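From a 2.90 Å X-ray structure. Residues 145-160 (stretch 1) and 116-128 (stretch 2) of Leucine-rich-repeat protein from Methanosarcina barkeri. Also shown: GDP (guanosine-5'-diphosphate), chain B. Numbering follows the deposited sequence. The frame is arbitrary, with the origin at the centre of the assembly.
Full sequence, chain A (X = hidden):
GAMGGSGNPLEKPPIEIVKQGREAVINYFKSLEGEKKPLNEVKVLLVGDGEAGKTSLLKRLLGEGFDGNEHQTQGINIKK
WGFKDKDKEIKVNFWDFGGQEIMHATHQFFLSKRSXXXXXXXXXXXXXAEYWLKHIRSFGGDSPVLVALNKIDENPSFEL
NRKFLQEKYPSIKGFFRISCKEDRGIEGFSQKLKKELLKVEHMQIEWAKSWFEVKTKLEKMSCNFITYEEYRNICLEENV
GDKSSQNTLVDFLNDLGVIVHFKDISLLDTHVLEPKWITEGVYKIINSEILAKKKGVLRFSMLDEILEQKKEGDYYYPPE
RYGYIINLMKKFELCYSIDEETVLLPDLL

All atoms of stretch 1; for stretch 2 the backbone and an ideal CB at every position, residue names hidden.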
# COMPACT_ATOMS: atom_id res chain seq x y z
N VAL A 145 5.54 8.80 -10.77
CA VAL A 145 4.36 9.45 -10.23
C VAL A 145 3.55 10.10 -11.35
O VAL A 145 4.10 10.76 -12.22
CB VAL A 145 4.74 10.54 -9.20
CG1 VAL A 145 3.49 11.15 -8.57
CG2 VAL A 145 5.65 9.97 -8.13
N LEU A 146 2.23 9.89 -11.32
CA LEU A 146 1.31 10.56 -12.23
C LEU A 146 0.36 11.45 -11.42
O LEU A 146 -0.39 10.96 -10.58
CB LEU A 146 0.52 9.54 -13.05
CG LEU A 146 1.19 9.04 -14.34
CD1 LEU A 146 2.47 8.28 -14.06
CD2 LEU A 146 0.22 8.17 -15.13
N VAL A 147 0.41 12.75 -11.68
CA VAL A 147 -0.38 13.72 -10.93
C VAL A 147 -1.72 13.95 -11.63
O VAL A 147 -1.76 14.30 -12.81
CB VAL A 147 0.35 15.07 -10.78
CG1 VAL A 147 -0.42 15.99 -9.84
CG2 VAL A 147 1.76 14.85 -10.25
N ALA A 148 -2.81 13.75 -10.89
CA ALA A 148 -4.17 13.95 -11.40
C ALA A 148 -4.81 15.15 -10.72
O ALA A 148 -5.08 15.13 -9.52
CB ALA A 148 -5.01 12.70 -11.17
N LEU A 149 -5.06 16.21 -11.50
CA LEU A 149 -5.74 17.40 -11.00
C LEU A 149 -7.25 17.22 -11.17
O LEU A 149 -7.82 17.59 -12.20
CB LEU A 149 -5.27 18.65 -11.76
CG LEU A 149 -3.84 19.14 -11.49
CD1 LEU A 149 -2.80 18.24 -12.15
CD2 LEU A 149 -3.67 20.57 -11.98
N ASN A 150 -7.89 16.64 -10.16
CA ASN A 150 -9.30 16.28 -10.22
C ASN A 150 -10.21 17.47 -9.90
O ASN A 150 -9.77 18.47 -9.33
CB ASN A 150 -9.60 15.13 -9.24
CG ASN A 150 -10.88 14.38 -9.58
OD1 ASN A 150 -11.15 14.08 -10.74
ND2 ASN A 150 -11.67 14.07 -8.56
N LYS A 151 -11.48 17.36 -10.31
CA LYS A 151 -12.53 18.35 -10.03
C LYS A 151 -12.29 19.70 -10.73
O LYS A 151 -12.41 20.76 -10.12
CB LYS A 151 -12.72 18.55 -8.52
CG LYS A 151 -13.29 17.33 -7.81
CD LYS A 151 -13.12 17.42 -6.31
CE LYS A 151 -13.86 16.29 -5.61
NZ LYS A 151 -13.43 16.14 -4.19
N ILE A 152 -11.98 19.64 -12.02
CA ILE A 152 -11.85 20.86 -12.83
C ILE A 152 -13.21 21.45 -13.21
O ILE A 152 -13.30 22.62 -13.58
CB ILE A 152 -11.00 20.64 -14.11
CG1 ILE A 152 -11.66 19.64 -15.06
CG2 ILE A 152 -9.60 20.19 -13.73
CD1 ILE A 152 -10.97 19.52 -16.41
N ASP A 153 -14.26 20.64 -13.12
CA ASP A 153 -15.63 21.12 -13.34
C ASP A 153 -16.07 22.08 -12.23
O ASP A 153 -16.85 23.01 -12.48
CB ASP A 153 -16.61 19.95 -13.44
CG ASP A 153 -16.62 19.07 -12.21
OD1 ASP A 153 -15.53 18.63 -11.79
OD2 ASP A 153 -17.71 18.80 -11.66
N GLU A 154 -15.58 21.86 -11.01
CA GLU A 154 -15.85 22.75 -9.88
C GLU A 154 -14.92 23.96 -9.86
O GLU A 154 -15.28 25.02 -9.36
CB GLU A 154 -15.72 21.99 -8.56
CG GLU A 154 -16.78 20.92 -8.35
CD GLU A 154 -16.77 20.33 -6.95
OE1 GLU A 154 -15.71 20.35 -6.30
OE2 GLU A 154 -17.83 19.85 -6.51
N ASN A 155 -13.71 23.79 -10.41
CA ASN A 155 -12.72 24.87 -10.48
C ASN A 155 -11.84 24.74 -11.73
O ASN A 155 -10.78 24.12 -11.67
CB ASN A 155 -11.87 24.89 -9.20
CG ASN A 155 -11.05 26.17 -9.06
OD1 ASN A 155 -10.54 26.71 -10.04
ND2 ASN A 155 -10.91 26.64 -7.83
N PRO A 156 -12.29 25.31 -12.86
CA PRO A 156 -11.55 25.25 -14.13
C PRO A 156 -10.14 25.84 -14.09
O PRO A 156 -9.24 25.33 -14.75
CB PRO A 156 -12.43 26.06 -15.09
CG PRO A 156 -13.80 25.99 -14.51
CD PRO A 156 -13.60 25.96 -13.02
N SER A 157 -9.96 26.91 -13.32
CA SER A 157 -8.69 27.63 -13.27
C SER A 157 -7.59 26.93 -12.46
O SER A 157 -6.46 27.41 -12.41
CB SER A 157 -8.91 29.04 -12.71
OG SER A 157 -9.44 28.99 -11.39
N PHE A 158 -7.92 25.80 -11.83
CA PHE A 158 -6.97 25.07 -11.00
C PHE A 158 -5.78 24.55 -11.81
O PHE A 158 -5.95 23.73 -12.71
CB PHE A 158 -7.67 23.90 -10.29
CG PHE A 158 -6.75 23.07 -9.43
CD1 PHE A 158 -6.00 23.65 -8.42
CD2 PHE A 158 -6.64 21.70 -9.64
CE1 PHE A 158 -5.16 22.88 -7.63
CE2 PHE A 158 -5.80 20.92 -8.86
CZ PHE A 158 -5.06 21.52 -7.85
N GLU A 159 -4.59 25.04 -11.48
CA GLU A 159 -3.34 24.63 -12.13
C GLU A 159 -2.19 24.59 -11.14
O GLU A 159 -2.31 25.04 -10.00
CB GLU A 159 -3.00 25.59 -13.28
CG GLU A 159 -3.66 25.26 -14.61
CD GLU A 159 -2.99 24.11 -15.34
OE1 GLU A 159 -2.20 23.37 -14.72
OE2 GLU A 159 -3.26 23.96 -16.55
N LEU A 160 -1.06 24.03 -11.59
CA LEU A 160 0.16 23.95 -10.79
C LEU A 160 1.36 24.45 -11.59
O LEU A 160 1.32 24.50 -12.82
CB LEU A 160 0.42 22.50 -10.36
CG LEU A 160 -0.68 21.79 -9.58
CD1 LEU A 160 -0.38 20.30 -9.46
CD2 LEU A 160 -0.87 22.41 -8.20
N UNK A 116 4.16 2.08 -8.59
CA UNK A 116 3.72 3.29 -9.30
C UNK A 116 2.73 4.07 -8.43
O UNK A 116 1.89 3.48 -7.76
CB UNK A 116 3.08 2.93 -10.64
N UNK A 117 2.85 5.39 -8.46
CA UNK A 117 2.02 6.27 -7.64
C UNK A 117 1.12 7.15 -8.49
O UNK A 117 1.54 7.68 -9.51
CB UNK A 117 2.90 7.14 -6.74
N UNK A 118 -0.13 7.28 -8.05
CA UNK A 118 -1.08 8.22 -8.65
C UNK A 118 -1.49 9.24 -7.59
O UNK A 118 -2.22 8.91 -6.66
CB UNK A 118 -2.30 7.49 -9.21
N UNK A 119 -0.99 10.46 -7.74
CA UNK A 119 -1.29 11.55 -6.81
C UNK A 119 -2.53 12.32 -7.28
O UNK A 119 -2.48 13.01 -8.30
CB UNK A 119 -0.09 12.49 -6.68
N UNK A 120 -3.62 12.19 -6.53
CA UNK A 120 -4.87 12.89 -6.85
C UNK A 120 -4.97 14.18 -6.04
O UNK A 120 -4.80 14.18 -4.82
CB UNK A 120 -6.08 11.99 -6.57
N UNK A 121 -5.27 15.28 -6.73
CA UNK A 121 -5.36 16.61 -6.12
C UNK A 121 -6.68 17.29 -6.48
O UNK A 121 -7.39 16.86 -7.39
CB UNK A 121 -4.18 17.48 -6.56
N UNK A 122 -6.99 18.37 -5.76
CA UNK A 122 -8.14 19.22 -6.08
C UNK A 122 -7.90 20.67 -5.63
O UNK A 122 -6.95 20.95 -4.90
CB UNK A 122 -9.40 18.67 -5.42
N UNK A 123 -8.77 21.57 -6.08
CA UNK A 123 -8.58 23.01 -5.88
C UNK A 123 -8.77 23.46 -4.43
O UNK A 123 -7.93 24.19 -3.90
CB UNK A 123 -9.55 23.78 -6.78
N UNK A 124 -9.85 23.00 -3.80
CA UNK A 124 -10.24 23.46 -2.46
C UNK A 124 -9.06 23.53 -1.48
O UNK A 124 -8.90 24.52 -0.77
CB UNK A 124 -11.32 22.53 -1.89
N UNK A 125 -8.25 22.48 -1.46
CA UNK A 125 -7.03 22.46 -0.67
C UNK A 125 -5.90 23.10 -1.47
O UNK A 125 -5.34 22.48 -2.38
CB UNK A 125 -6.67 21.03 -0.26
N UNK A 126 -5.58 24.35 -1.14
CA UNK A 126 -4.65 25.16 -1.93
C UNK A 126 -3.19 24.73 -1.73
O UNK A 126 -2.63 24.89 -0.64
CB UNK A 126 -4.81 26.64 -1.56
N UNK A 127 -2.60 24.18 -2.79
CA UNK A 127 -1.19 23.79 -2.81
C UNK A 127 -0.79 22.84 -1.67
O UNK A 127 -0.11 23.23 -0.72
CB UNK A 127 -0.32 25.05 -2.75
N UNK A 128 -1.25 21.60 -1.78
CA UNK A 128 -0.82 20.51 -0.90
C UNK A 128 -0.06 19.45 -1.70
O UNK A 128 0.20 18.35 -1.21
CB UNK A 128 -2.02 19.88 -0.19
PB GDP B . -11.64 9.83 -1.80
O1B GDP B . -11.02 10.84 -2.89
O2B GDP B . -10.90 8.43 -2.02
O3B GDP B . -11.44 10.33 -0.42
O3A GDP B . -13.18 9.52 -2.15
PA GDP B . -14.02 10.25 -3.31
O1A GDP B . -13.22 10.47 -4.53
O2A GDP B . -15.24 9.24 -3.58
O5' GDP B . -14.67 11.58 -2.66
C5' GDP B . -14.74 12.76 -3.40
C4' GDP B . -16.19 13.28 -3.37
O4' GDP B . -16.33 14.25 -4.43
C3' GDP B . -17.23 12.20 -3.68
O3' GDP B . -18.50 12.59 -3.15
C2' GDP B . -17.26 12.18 -5.19
O2' GDP B . -18.57 11.81 -5.66
C1' GDP B . -16.96 13.62 -5.58
N9 GDP B . -16.05 13.71 -6.76
C8 GDP B . -15.00 12.95 -7.07
N7 GDP B . -14.48 13.39 -8.21
C5 GDP B . -15.20 14.43 -8.61
C6 GDP B . -15.09 15.21 -9.69
O6 GDP B . -14.19 15.03 -10.52
N1 GDP B . -15.99 16.26 -9.88
C2 GDP B . -17.00 16.45 -8.93
N2 GDP B . -17.88 17.43 -9.08
N3 GDP B . -17.07 15.63 -7.86
C4 GDP B . -16.17 14.63 -7.71

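The backbone of 116-121 runs parallel to strand 145-149, and residues 117-121 pair with 145-149 in order. Side chains therefore alternate between two faces of the sheet.

Position 116 has nothing of stretch 1 within 5.5 Å of its ideal CB. Many residues would fit. It is Leu116, whose end comes nearer than its CB.

Position 117 lies beside Val145, on the face shared by Val145, Val147 and Leu149. Its carbonyl O accepts from Leu146 N at 2.9 Å, a bond any residue could make. A beta-branched, aliphatic or aromatic residue would suit. It is Tyr117. Its CB is 4.2 Å from Val145 CG2, and the ring leads away from stretch 1.

Position 118 points to the other face, beside Leu146. Extended angles and an apolar neighbour favour Val, Ile or Leu. It is Ile118, and its CA makes a CA-H...O contact with Leu146 O at 3.4 Å.

Position 119 returns to the face of Val145 and Val147. Its N donates to Leu146 O at 2.9 Å, and its O accepts from Ala148 N at 2.7 Å, nearly straight. A medium apolar side chain would suit. It is Leu119, with CB 4.3 Å from Val145 CG1.

Position 120 pairs with Ala148, whose side chain is small. Val, Ile or Leu would do. It is Val120, rotamer t; its CG1 reaches 3.9 Å from Asn150 CB.

Position 121 points to the face of Val147 and Leu149, with the Phe158 ring and Leu160 nearby. Its N donates to Ala148 O at 2.8 Å and its O accepts from Asn150 N at 2.8 Å. This apolar setting calls for Leu, Ile or Met. It is Leu121. Its CD1 lies 3.6 Å from Val147 CG1 and 3.7 Å from Leu160 CD1, while its CB sits near the edge of the Phe158 ring.

Position 122 points away overall, but its CB lies close to Lys151 CD. A polar or acidic residue would suit the nearby lysine. It is Asp122. Its OD2 stays 4.0 Å from Lys151 NZ, beyond a salt bridge, and instead pairs with NH1 of residue 125 at 2.8 Å.

Position 123 faces Asn155 and Phe158 at close range. Its ideal CB is 3.3 Å from Asn155 ND2, so a small residue such as Ala or Ser is favoured. It is Ser123. Its CA packs over the face of the Phe158 ring. Water 1 donates to Asn150 O and Lys151 O and accepts a weak bond from Ser123 N.

Position 124 has a free CB, but the carboxylate of Glu154 is within reach of a long basic chain. Lys or Arg would suit, at the cost of nearing Lys151. It is Arg124, whose NH1 forms a salt bridge with Glu154 OE1 at 2.7 Å; the hydrogen bond within it is weak. Arg124 NH2 lies 3.4 Å from Lys151 NZ, a like-charge approach and no hydrogen bond.

Positions 125 and 126 leave stretch 1; polar residues would suit. They are Arg125, partner of Asp122, and Asp126.

Position 127 has positive phi, which favours Gly or Asn. It is Glu127, and its OE2 lies 3.2 Å from Leu160 CD2.

Position 128 is out of reach of stretch 1, which sets no demand on it. It is Lys128, at the N-cap position of a helix.

Stretch 2, residues 116-128: LYILVLDSRRDEK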
# COMPACT_ATOMS: atom_id res chain seq x y z
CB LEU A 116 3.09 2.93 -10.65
CG LEU A 116 2.81 4.11 -11.59
CD1 LEU A 116 3.12 3.74 -13.03
CD2 LEU A 116 1.37 4.60 -11.47
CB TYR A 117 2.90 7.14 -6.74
CG TYR A 117 3.52 6.39 -5.59
CD1 TYR A 117 4.66 5.61 -5.77
CD2 TYR A 117 2.96 6.45 -4.31
CE1 TYR A 117 5.22 4.91 -4.72
CE2 TYR A 117 3.52 5.75 -3.25
CZ TYR A 117 4.65 4.99 -3.46
OH TYR A 117 5.20 4.30 -2.40
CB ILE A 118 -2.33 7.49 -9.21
CG1 ILE A 118 -1.92 6.55 -10.35
CG2 ILE A 118 -3.37 8.49 -9.69
CD1 ILE A 118 -3.02 5.61 -10.80
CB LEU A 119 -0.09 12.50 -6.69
CG LEU A 119 -0.26 13.75 -5.81
CD1 LEU A 119 -0.71 13.39 -4.40
CD2 LEU A 119 1.03 14.54 -5.77
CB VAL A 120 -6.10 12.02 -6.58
CG1 VAL A 120 -7.36 12.69 -7.11
CG2 VAL A 120 -5.93 10.64 -7.21
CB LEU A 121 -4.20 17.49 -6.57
CG LEU A 121 -2.79 16.96 -6.32
CD1 LEU A 121 -1.77 17.83 -7.05
CD2 LEU A 121 -2.48 16.91 -4.83
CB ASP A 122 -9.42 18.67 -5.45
CG ASP A 122 -9.38 18.63 -3.94
OD1 ASP A 122 -8.27 18.50 -3.37
OD2 ASP A 122 -10.46 18.72 -3.32
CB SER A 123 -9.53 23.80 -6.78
OG SER A 123 -10.88 23.41 -6.56
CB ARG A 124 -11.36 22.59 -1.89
CG ARG A 124 -12.71 22.81 -2.55
CD ARG A 124 -13.87 22.33 -1.68
NE ARG A 124 -13.96 20.87 -1.62
CZ ARG A 124 -14.49 20.09 -2.56
NH1 ARG A 124 -14.99 20.61 -3.68
NH2 ARG A 124 -14.53 18.78 -2.39
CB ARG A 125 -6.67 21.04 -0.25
CG ARG A 125 -7.72 20.40 0.64
CD ARG A 125 -7.48 18.91 0.86
NE ARG A 125 -8.68 18.24 1.36
CZ ARG A 125 -9.73 17.91 0.61
NH1 ARG A 125 -9.76 18.19 -0.69
NH2 ARG A 125 -10.77 17.31 1.17
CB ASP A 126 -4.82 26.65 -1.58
CG ASP A 126 -4.22 27.58 -2.63
OD1 ASP A 126 -3.67 27.11 -3.64
OD2 ASP A 126 -4.31 28.81 -2.43
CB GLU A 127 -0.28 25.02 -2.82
CG GLU A 127 -0.36 25.84 -4.10
CD GLU A 127 0.19 25.10 -5.31
OE1 GLU A 127 1.34 24.64 -5.25
OE2 GLU A 127 -0.54 24.99 -6.32
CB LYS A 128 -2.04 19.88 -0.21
CG LYS A 128 -1.73 19.18 1.11
CD LYS A 128 -1.60 20.16 2.26
CE LYS A 128 -1.05 19.49 3.51
NZ LYS A 128 -1.88 18.35 3.98
O HOH W 1 -9.85 21.19 -8.53
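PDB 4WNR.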